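Local coordinates for protein tyrocidine synthetase 3 (PDB 2JGP) that probably takes part in nonribosomal synthesis of the antibiotic tyrocidine, pairing a peptidyl carrier domain with a condensation domain that forms peptide bonds, at residues G29-F35 and F65-Q71; W237-Q242 and M442-E446; V431-S437 and T466-E472. One frame throughout, in Å; residues are numbered along the deposited sequence.

From the N terminus, contact 1 comes first: residues 65-71 fold back on 29-35 inside the carrier domain and close a largely helical loop of 29 residues. Both later contacts lie in the condensation domain. Contact 2 opens on helix 227-241 and closes some 200 residues later, at the loop 442-446. Contact 3 opens before that closure, on strand 430-435, and closes after it, on strand 465-471, so the two cross. The chain leaves one sheet at contact 3, passes contact 2, enters a second sheet as strand 447-451 and then returns. Contacts 2 and 3 do not touch, their nearest atoms being about 10 Å apart; contact 1 stands further off, its nearest atoms about 19 Å from contact 3.

Contact 1. Residues G29-F35 and F65-Q71; sequences GALDDFF and FEKPTIQ
The rings of Phe35 and Phe65 lie almost parallel, planes 10° apart, but slid so far that they barely overlap: their centroids are 5.0 Å apart and Phe35 CZ comes to 3.3 Å from Phe65 CD2. Phe34 CD2 sits over the centre of one face of the Phe35 ring. At the edge of that ring, near its plane, Pro68 CB lies 3.9 Å from Phe35 CD1. Asp33 crosses Pro68 obliquely; with CG anti to the backbone N (chi1 177°), its OD2 rests 3.3 Å from Pro68 CG, while OD1 accepts from Phe35 N in an Asx turn and also bonds Ala36 N. This is the helical carrier-protein fold, and Asp32 to Phe35 fit the conserved signature that probably leads to the phosphopantetheine attachment site. A single bridge joins Asp33 to Thr69: Phe34 N donates to Pro68 O (2.9 Å, 168°), and Ile70 N weakly to Asp32 O. Further along, Gln71 N bonds Ala30 O at 3.0 Å, on a lone pair. Thr69 is the N-cap of helix 70-79, its OG1 also bonded to Glu72. Asp32 OD2 takes Gly29 N at 2.6 Å, bracing the type I turn, and forms a salt bridge to Arg1.

Contact 2. Residues W237-Q242 and M442-E446; sequences WVQLYQ and MTLPE
Apolar packing of a helix against a loop joins Val238 and Tyr241 to Leu444, where the connection between strands 430-435 and 447-451 meets the C-terminal part of helix 227-241 in the condensation domain. No hydrogen bond spans the segments. Leu444 reaches in with both methyls: CD1 lies 3.5 Å from Val238 CG1, and CD2 lies 3.7 Å from Tyr241 CD2, the leucine and tyrosine side chains crossing at about a right angle. Chi1 of the leucine is -100°, away from a staggered value, and with chi2 at 60° CD1 is directed to Val238 and CD2 to Tyr241. Its CD2 also approaches Trp237 CZ3, at a looser 4.4 Å. Met442 approaches the other branch of the valine, SD standing 4.0 Å from Val238 CG2; a bend at chi3 (69°) turns its terminal methyl aside. The extended Gln242 lays its CG against Pro445 CD, 3.7 Å away. Tyr241 OH is engaged by Glu132 N, and Trp237 packs on Phe140, so helix 227-241 also rests on helix 133-146 and the loop before it. Leu449 of strand 447-451, an outermost strand of its sheet, touches Val238, Met442 and Leu444 together.

Contact 3. Residues V431-S437 and T466-E472; sequences VFTFQNS and TFSATEE
Phe434 and Ala469 face the same side of two neighbouring parallel strands of a mixed sheet, 430-435 and 465-471. The sheet belongs to the condensation domain, whose family shares the chloramphenicol acetyltransferase-like fold. The phenylalanine leaves its strand with CG anti to the backbone N (chi1 173°). Its CB passes Ala469 O at a loose 4.1 Å; further out, CD1 meets that same oxygen at 3.5 Å and lies 3.7 Å from Ala469 CB. At the tip, CZ at the ring edge lies 4.0 Å from Glu471 OE1; the other carboxylate oxygen, OE2, is hydrogen-bonded to His319. Leu329, Tyr330 and Leu333 of helix 329-345 pack on the ring. Along the same face Phe432 and Phe467 run side by side and meet rim to rim, neither ring over the other, with Phe432 CD1 3.5 Å from Phe467 CD2. Five backbone hydrogen bonds tie the strands: the N of Phe467, Ala469 and Glu471 to the O of Val431, Thr433 and Gln435, and the N of Thr433 and Gln435 to the O of Phe467 and Ala469. On the opposite face, with Val431, Thr466 and Gln435, Thr433 OG1 lies 3.0 Å from Ser468 OG. Just past strand 430-435, the amide of Asn436 lies almost coplanar with the Glu471 carboxylate (13°), though ND2 reaches OE1 only weakly. Last, Ser437 OG donates to Glu472 OE1 at 3.0 Å, approaching from above the carboxylate, 54° out of its plane.

Contact 1. Residues G29-F35 and F65-Q71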
loop_
_atom_site.group_PDB
_atom_site.type_symbol
_atom_site.label_atom_id
_atom_site.label_comp_id
_atom_site.label_asym_id
_atom_site.label_seq_id
_atom_site.Cartn_x
_atom_site.Cartn_y
_atom_site.Cartn_z
ATOM N N GLY A 29 10.510 21.303 7.021
ATOM C CA GLY A 29 9.106 20.919 6.977
ATOM C C GLY A 29 8.323 21.679 5.924
ATOM O O GLY A 29 8.859 22.559 5.240
ATOM N N ALA A 30 7.035 21.357 5.829
ATOM C CA ALA A 30 6.168 21.864 4.765
ATOM C C ALA A 30 5.996 23.393 4.752
ATOM O O ALA A 30 5.753 23.981 3.693
ATOM C CB ALA A 30 4.802 21.179 4.836
ATOM N N LEU A 31 6.102 24.030 5.916
ATOM C CA LEU A 31 5.916 25.479 6.020
ATOM C C LEU A 31 7.223 26.266 5.933
ATOM O O LEU A 31 7.200 27.497 5.931
ATOM C CB LEU A 31 5.203 25.835 7.335
ATOM C CG LEU A 31 3.841 25.176 7.574
ATOM C CD1 LEU A 31 3.261 25.590 8.922
ATOM C CD2 LEU A 31 2.875 25.509 6.443
ATOM N N ASP A 32 8.361 25.577 5.871
ATOM C CA ASP A 32 9.651 26.275 5.871
ATOM C C ASP A 32 9.855 27.068 4.580
ATOM O O ASP A 32 9.502 26.606 3.502
ATOM C CB ASP A 32 10.807 25.297 6.099
ATOM C CG ASP A 32 10.974 24.921 7.571
ATOM O OD1 ASP A 32 11.022 25.828 8.432
ATOM O OD2 ASP A 32 11.075 23.718 7.868
ATOM N N ASP A 33 10.409 28.271 4.720
ATOM C CA ASP A 33 10.672 29.171 3.597
ATOM C C ASP A 33 12.177 29.169 3.330
ATOM O O ASP A 33 12.977 29.392 4.247
ATOM C CB ASP A 33 10.165 30.582 3.925
ATOM C CG ASP A 33 10.472 31.600 2.828
ATOM O OD1 ASP A 33 11.658 31.905 2.590
ATOM O OD2 ASP A 33 9.516 32.117 2.211
ATOM N N PHE A 34 12.546 28.916 2.075
ATOM C CA PHE A 34 13.950 28.749 1.670
ATOM C C PHE A 34 14.834 29.926 2.080
ATOM O O PHE A 34 15.966 29.746 2.532
ATOM C CB PHE A 34 14.038 28.557 0.150
ATOM C CG PHE A 34 15.422 28.236 -0.333
ATOM C CD1 PHE A 34 15.938 26.959 -0.188
ATOM C CD2 PHE A 34 16.216 29.220 -0.911
ATOM C CE1 PHE A 34 17.220 26.658 -0.619
ATOM C CE2 PHE A 34 17.502 28.928 -1.344
ATOM C CZ PHE A 34 18.003 27.644 -1.198
ATOM N N PHE A 35 14.296 31.126 1.938
ATOM C CA PHE A 35 15.048 32.341 2.188
ATOM C C PHE A 35 15.055 32.685 3.677
ATOM O O PHE A 35 16.046 33.205 4.190
ATOM C CB PHE A 35 14.499 33.459 1.305
ATOM C CG PHE A 35 14.491 33.095 -0.155
ATOM C CD1 PHE A 35 13.369 32.522 -0.738
ATOM C CD2 PHE A 35 15.631 33.269 -0.930
ATOM C CE1 PHE A 35 13.373 32.154 -2.077
ATOM C CE2 PHE A 35 15.640 32.910 -2.269
ATOM C CZ PHE A 35 14.512 32.345 -2.844
ATOM N N PHE A 65 11.465 31.486 -6.291
ATOM C CA PHE A 65 11.231 32.802 -5.702
ATOM C C PHE A 65 9.746 33.031 -5.428
ATOM O O PHE A 65 9.369 33.512 -4.358
ATOM C CB PHE A 65 11.776 33.907 -6.611
ATOM C CG PHE A 65 13.243 34.173 -6.428
ATOM C CD1 PHE A 65 14.130 34.042 -7.485
ATOM C CD2 PHE A 65 13.734 34.572 -5.196
ATOM C CE1 PHE A 65 15.493 34.312 -7.314
ATOM C CE2 PHE A 65 15.089 34.838 -5.017
ATOM C CZ PHE A 65 15.968 34.704 -6.076
ATOM N N GLU A 66 8.918 32.674 -6.402
ATOM C CA GLU A 66 7.474 32.867 -6.332
ATOM C C GLU A 66 6.824 31.945 -5.301
ATOM O O GLU A 66 5.901 32.351 -4.603
ATOM C CB GLU A 66 6.873 32.613 -7.713
ATOM C CG GLU A 66 5.391 32.898 -7.858
ATOM C CD GLU A 66 4.913 32.674 -9.282
ATOM O OE1 GLU A 66 5.466 33.314 -10.202
ATOM O OE2 GLU A 66 3.992 31.858 -9.489
ATOM N N LYS A 67 7.332 30.718 -5.203
ATOM C CA LYS A 67 6.775 29.684 -4.333
ATOM C C LYS A 67 7.870 29.230 -3.364
ATOM O O LYS A 67 8.413 28.137 -3.509
ATOM C CB LYS A 67 6.299 28.495 -5.171
ATOM C CG LYS A 67 5.423 28.832 -6.365
ATOM C CD LYS A 67 3.998 29.181 -5.978
ATOM C CE LYS A 67 3.062 29.065 -7.187
ATOM N NZ LYS A 67 1.643 29.122 -6.770
ATOM N N PRO A 68 8.210 30.080 -2.377
ATOM C CA PRO A 68 9.396 29.867 -1.544
ATOM C C PRO A 68 9.260 28.872 -0.386
ATOM O O PRO A 68 10.229 28.677 0.349
ATOM C CB PRO A 68 9.676 31.268 -1.003
ATOM C CG PRO A 68 8.319 31.865 -0.856
ATOM C CD PRO A 68 7.520 31.334 -2.021
ATOM N N THR A 69 8.096 28.243 -0.223
ATOM C CA THR A 69 7.918 27.253 0.832
ATOM C C THR A 69 7.782 25.855 0.239
ATOM O O THR A 69 7.359 25.694 -0.907
ATOM C CB THR A 69 6.684 27.567 1.707
ATOM O OG1 THR A 69 5.503 27.526 0.902
ATOM C CG2 THR A 69 6.814 28.933 2.373
ATOM N N ILE A 70 8.149 24.848 1.027
ATOM C CA ILE A 70 8.074 23.458 0.594
ATOM C C ILE A 70 6.681 23.100 0.062
ATOM O O ILE A 70 6.558 22.468 -0.988
ATOM C CB ILE A 70 8.433 22.484 1.745
ATOM C CG1 ILE A 70 9.925 22.558 2.083
ATOM C CG2 ILE A 70 8.058 21.051 1.382
ATOM C CD1 ILE A 70 10.842 22.040 0.983
ATOM N N GLN A 71 5.631 23.495 0.781
ATOM C CA GLN A 71 4.277 23.099 0.368
ATOM C C GLN A 71 3.870 23.748 -0.951
ATOM O O GLN A 71 3.233 23.110 -1.782
ATOM C CB GLN A 71 3.238 23.357 1.465
ATOM C CG GLN A 71 3.036 24.805 1.853
ATOM C CD GLN A 71 2.015 24.969 2.969
ATOM O OE1 GLN A 71 1.495 23.991 3.497
ATOM N NE2 GLN A 71 1.737 26.212 3.338
#

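Contact 2. Residues W237-Q242 and M442-E446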
loop_
_atom_site.group_PDB
_atom_site.type_symbol
_atom_site.label_atom_id
_atom_site.label_comp_id
_atom_site.label_asym_id
_atom_site.label_seq_id
_atom_site.Cartn_x
_atom_site.Cartn_y
_atom_site.Cartn_z
ATOM N N TRP A 237 -20.731 1.703 -6.342
ATOM C CA TRP A 237 -21.865 0.817 -6.585
ATOM C C TRP A 237 -23.086 1.303 -5.793
ATOM O O TRP A 237 -24.188 1.414 -6.336
ATOM C CB TRP A 237 -21.526 -0.629 -6.204
ATOM C CG TRP A 237 -22.679 -1.551 -6.428
ATOM C CD1 TRP A 237 -23.036 -2.138 -7.601
ATOM C CD2 TRP A 237 -23.656 -1.953 -5.459
ATOM N NE1 TRP A 237 -24.174 -2.892 -7.425
ATOM C CE2 TRP A 237 -24.574 -2.796 -6.119
ATOM C CE3 TRP A 237 -23.842 -1.685 -4.098
ATOM C CZ2 TRP A 237 -25.662 -3.376 -5.464
ATOM C CZ3 TRP A 237 -24.926 -2.267 -3.445
ATOM C CH2 TRP A 237 -25.820 -3.102 -4.132
ATOM N N VAL A 238 -22.871 1.597 -4.511
ATOM C CA VAL A 238 -23.912 2.133 -3.629
ATOM C C VAL A 238 -24.492 3.443 -4.167
ATOM O O VAL A 238 -25.713 3.637 -4.169
ATOM C CB VAL A 238 -23.359 2.369 -2.195
ATOM C CG1 VAL A 238 -24.321 3.207 -1.360
ATOM C CG2 VAL A 238 -23.077 1.035 -1.514
ATOM N N GLN A 239 -23.614 4.336 -4.617
ATOM C CA GLN A 239 -24.032 5.612 -5.204
ATOM C C GLN A 239 -24.820 5.411 -6.502
ATOM O O GLN A 239 -25.884 6.008 -6.685
ATOM C CB GLN A 239 -22.816 6.511 -5.463
ATOM C CG GLN A 239 -22.218 7.129 -4.207
ATOM C CD GLN A 239 -20.898 7.831 -4.473
ATOM O OE1 GLN A 239 -19.875 7.185 -4.696
ATOM N NE2 GLN A 239 -20.915 9.158 -4.449
ATOM N N LEU A 240 -24.294 4.569 -7.392
ATOM C CA LEU A 240 -24.950 4.282 -8.675
ATOM C C LEU A 240 -26.316 3.616 -8.505
ATOM O O LEU A 240 -27.255 3.938 -9.236
ATOM C CB LEU A 240 -24.057 3.415 -9.566
ATOM C CG LEU A 240 -22.838 4.129 -10.159
ATOM C CD1 LEU A 240 -21.847 3.112 -10.726
ATOM C CD2 LEU A 240 -23.249 5.152 -11.216
ATOM N N TYR A 241 -26.424 2.699 -7.542
ATOM C CA TYR A 241 -27.706 2.069 -7.212
ATOM C C TYR A 241 -28.751 3.114 -6.800
ATOM O O TYR A 241 -29.933 2.971 -7.115
ATOM C CB TYR A 241 -27.532 1.033 -6.095
ATOM C CG TYR A 241 -28.783 0.222 -5.799
ATOM C CD1 TYR A 241 -28.976 -1.036 -6.371
ATOM C CD2 TYR A 241 -29.774 0.712 -4.945
ATOM C CE1 TYR A 241 -30.122 -1.782 -6.102
ATOM C CE2 TYR A 241 -30.918 -0.025 -4.673
ATOM C CZ TYR A 241 -31.086 -1.273 -5.254
ATOM O OH TYR A 241 -32.221 -2.008 -4.981
ATOM N N GLN A 242 -28.307 4.157 -6.099
ATOM C CA GLN A 242 -29.180 5.263 -5.697
ATOM C C GLN A 242 -29.443 6.254 -6.836
ATOM O O GLN A 242 -30.258 7.166 -6.687
ATOM C CB GLN A 242 -28.570 6.022 -4.514
ATOM C CG GLN A 242 -28.377 5.191 -3.248
ATOM C CD GLN A 242 -27.504 5.900 -2.221
ATOM O OE1 GLN A 242 -27.463 7.130 -2.168
ATOM N NE2 GLN A 242 -26.810 5.126 -1.397
ATOM N N MET A 442 -22.711 0.891 5.794
ATOM C CA MET A 442 -22.780 2.189 5.104
ATOM C C MET A 442 -24.185 2.531 4.593
ATOM O O MET A 442 -24.462 3.687 4.271
ATOM C CB MET A 442 -21.753 2.257 3.965
ATOM C CG MET A 442 -22.024 1.349 2.774
ATOM S SD MET A 442 -20.621 1.316 1.640
ATOM C CE MET A 442 -19.407 0.434 2.619
ATOM N N THR A 443 -25.050 1.519 4.507
ATOM C CA THR A 443 -26.500 1.692 4.302
ATOM C C THR A 443 -26.941 2.170 2.911
ATOM O O THR A 443 -26.200 2.836 2.186
ATOM C CB THR A 443 -27.143 2.632 5.370
ATOM O OG1 THR A 443 -26.779 3.995 5.118
ATOM C CG2 THR A 443 -26.717 2.231 6.780
ATOM N N LEU A 444 -28.178 1.805 2.575
ATOM C CA LEU A 444 -28.861 2.228 1.355
ATOM C C LEU A 444 -30.221 2.815 1.748
ATOM O O LEU A 444 -30.629 2.691 2.905
ATOM C CB LEU A 444 -29.045 1.031 0.416
ATOM C CG LEU A 444 -28.049 0.914 -0.739
ATOM C CD1 LEU A 444 -26.633 0.785 -0.216
ATOM C CD2 LEU A 444 -28.407 -0.271 -1.626
ATOM N N PRO A 445 -30.923 3.467 0.799
ATOM C CA PRO A 445 -32.249 4.015 1.112
ATOM C C PRO A 445 -33.219 3.015 1.754
ATOM O O PRO A 445 -33.870 3.347 2.747
ATOM C CB PRO A 445 -32.780 4.472 -0.260
ATOM C CG PRO A 445 -31.849 3.890 -1.276
ATOM C CD PRO A 445 -30.536 3.765 -0.590
ATOM N N GLU A 446 -33.302 1.809 1.195
ATOM C CA GLU A 446 -34.251 0.794 1.658
ATOM C C GLU A 446 -33.569 -0.461 2.219
ATOM O O GLU A 446 -34.246 -1.444 2.526
ATOM C CB GLU A 446 -35.179 0.394 0.504
ATOM C CG GLU A 446 -36.020 1.539 -0.071
ATOM C CD GLU A 446 -37.297 1.812 0.714
ATOM O OE1 GLU A 446 -37.443 1.304 1.845
ATOM O OE2 GLU A 446 -38.163 2.544 0.188
#

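Contact 3. Residues V431-S437 and T466-E472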
loop_
_atom_site.group_PDB
_atom_site.type_symbol
_atom_site.label_atom_id
_atom_site.label_comp_id
_atom_site.label_asym_id
_atom_site.label_seq_id
_atom_site.Cartn_x
_atom_site.Cartn_y
_atom_site.Cartn_z
ATOM N N VAL A 431 5.587 -8.333 7.364
ATOM C CA VAL A 431 4.984 -7.129 6.817
ATOM C C VAL A 431 4.332 -6.338 7.948
ATOM O O VAL A 431 3.790 -6.924 8.887
ATOM C CB VAL A 431 3.925 -7.478 5.733
ATOM C CG1 VAL A 431 3.040 -6.281 5.417
ATOM C CG2 VAL A 431 4.613 -7.993 4.474
ATOM N N PHE A 432 4.404 -5.011 7.849
ATOM C CA PHE A 432 3.763 -4.107 8.801
ATOM C C PHE A 432 2.771 -3.228 8.055
ATOM O O PHE A 432 3.116 -2.671 7.013
ATOM C CB PHE A 432 4.819 -3.237 9.488
ATOM C CG PHE A 432 4.243 -2.138 10.329
ATOM C CD1 PHE A 432 3.867 -2.381 11.639
ATOM C CD2 PHE A 432 4.066 -0.864 9.807
ATOM C CE1 PHE A 432 3.326 -1.374 12.420
ATOM C CE2 PHE A 432 3.524 0.154 10.585
ATOM C CZ PHE A 432 3.152 -0.104 11.889
ATOM N N THR A 433 1.545 -3.119 8.570
ATOM C CA THR A 433 0.549 -2.179 8.020
ATOM C C THR A 433 -0.151 -1.389 9.120
ATOM O O THR A 433 -0.254 -1.849 10.252
ATOM C CB THR A 433 -0.537 -2.882 7.167
ATOM O OG1 THR A 433 -1.416 -3.642 8.008
ATOM C CG2 THR A 433 0.091 -3.797 6.121
ATOM N N PHE A 434 -0.629 -0.194 8.775
ATOM C CA PHE A 434 -1.395 0.642 9.707
ATOM C C PHE A 434 -2.590 1.248 8.968
ATOM O O PHE A 434 -2.425 1.828 7.896
ATOM C CB PHE A 434 -0.501 1.729 10.319
ATOM C CG PHE A 434 -1.248 2.738 11.155
ATOM C CD1 PHE A 434 -1.919 2.345 12.304
ATOM C CD2 PHE A 434 -1.288 4.079 10.786
ATOM C CE1 PHE A 434 -2.618 3.262 13.073
ATOM C CE2 PHE A 434 -1.983 5.008 11.554
ATOM C CZ PHE A 434 -2.649 4.598 12.700
ATOM N N GLN A 435 -3.789 1.090 9.528
ATOM C CA GLN A 435 -5.027 1.553 8.884
ATOM C C GLN A 435 -5.899 2.335 9.868
ATOM O O GLN A 435 -5.665 2.294 11.077
ATOM C CB GLN A 435 -5.825 0.365 8.327
ATOM C CG GLN A 435 -4.990 -0.763 7.701
ATOM C CD GLN A 435 -4.661 -1.885 8.683
ATOM O OE1 GLN A 435 -3.508 -2.059 9.092
ATOM N NE2 GLN A 435 -5.678 -2.650 9.065
ATOM N N ASN A 436 -6.906 3.036 9.341
ATOM C CA ASN A 436 -7.850 3.817 10.155
ATOM C C ASN A 436 -9.287 3.278 10.078
ATOM O O ASN A 436 -10.185 3.962 9.576
ATOM C CB ASN A 436 -7.834 5.293 9.726
ATOM C CG ASN A 436 -6.625 6.051 10.251
ATOM O OD1 ASN A 436 -5.814 6.559 9.475
ATOM N ND2 ASN A 436 -6.507 6.142 11.573
ATOM N N SER A 437 -9.495 2.058 10.577
ATOM C CA SER A 437 -10.834 1.451 10.681
ATOM C C SER A 437 -11.576 1.419 9.340
ATOM O O SER A 437 -10.974 1.648 8.292
ATOM C CB SER A 437 -11.673 2.204 11.725
ATOM O OG SER A 437 -12.862 1.501 12.042
ATOM N N THR A 466 2.223 -11.124 9.461
ATOM C CA THR A 466 1.862 -9.776 9.058
ATOM C C THR A 466 1.302 -9.072 10.281
ATOM O O THR A 466 0.328 -9.541 10.878
ATOM C CB THR A 466 0.802 -9.786 7.949
ATOM O OG1 THR A 466 1.355 -10.386 6.773
ATOM C CG2 THR A 466 0.334 -8.373 7.632
ATOM N N PHE A 467 1.933 -7.958 10.652
ATOM C CA PHE A 467 1.579 -7.215 11.851
ATOM C C PHE A 467 0.742 -6.022 11.405
ATOM O O PHE A 467 1.202 -5.228 10.595
ATOM C CB PHE A 467 2.856 -6.749 12.559
ATOM C CG PHE A 467 2.612 -5.997 13.838
ATOM C CD1 PHE A 467 2.738 -6.632 15.064
ATOM C CD2 PHE A 467 2.274 -4.648 13.818
ATOM C CE1 PHE A 467 2.521 -5.940 16.244
ATOM C CE2 PHE A 467 2.055 -3.956 14.995
ATOM C CZ PHE A 467 2.180 -4.604 16.208
ATOM N N SER A 468 -0.484 -5.920 11.909
ATOM C CA SER A 468 -1.423 -4.885 11.483
ATOM C C SER A 468 -1.920 -4.061 12.662
ATOM O O SER A 468 -2.513 -4.600 13.596
ATOM C CB SER A 468 -2.625 -5.512 10.784
ATOM O OG SER A 468 -2.243 -6.088 9.548
ATOM N N ALA A 469 -1.679 -2.755 12.620
ATOM C CA ALA A 469 -2.253 -1.842 13.600
ATOM C C ALA A 469 -3.477 -1.180 12.968
ATOM O O ALA A 469 -3.421 -0.739 11.820
ATOM C CB ALA A 469 -1.226 -0.804 14.024
ATOM N N THR A 470 -4.585 -1.140 13.702
ATOM C CA THR A 470 -5.812 -0.516 13.210
ATOM C C THR A 470 -6.388 0.433 14.259
ATOM O O THR A 470 -6.677 0.023 15.383
ATOM C CB THR A 470 -6.868 -1.577 12.841
ATOM O OG1 THR A 470 -6.320 -2.474 11.867
ATOM C CG2 THR A 470 -8.122 -0.926 12.275
ATOM N N GLU A 471 -6.546 1.700 13.882
ATOM C CA GLU A 471 -7.124 2.705 14.769
ATOM C C GLU A 471 -8.645 2.615 14.690
ATOM O O GLU A 471 -9.237 3.013 13.690
ATOM C CB GLU A 471 -6.627 4.101 14.384
ATOM C CG GLU A 471 -7.012 5.184 15.375
ATOM C CD GLU A 471 -5.904 6.197 15.604
ATOM O OE1 GLU A 471 -5.423 6.814 14.626
ATOM O OE2 GLU A 471 -5.518 6.376 16.774
ATOM N N GLU A 472 -9.265 2.094 15.748
ATOM C CA GLU A 472 -10.677 1.677 15.709
ATOM C C GLU A 472 -11.677 2.671 16.303
ATOM O O GLU A 472 -12.861 2.347 16.414
ATOM C CB GLU A 472 -10.840 0.309 16.397
ATOM C CG GLU A 472 -10.488 -0.881 15.510
ATOM C CD GLU A 472 -11.542 -1.180 14.448
ATOM O OE1 GLU A 472 -12.543 -0.435 14.350
ATOM O OE2 GLU A 472 -11.367 -2.174 13.707
#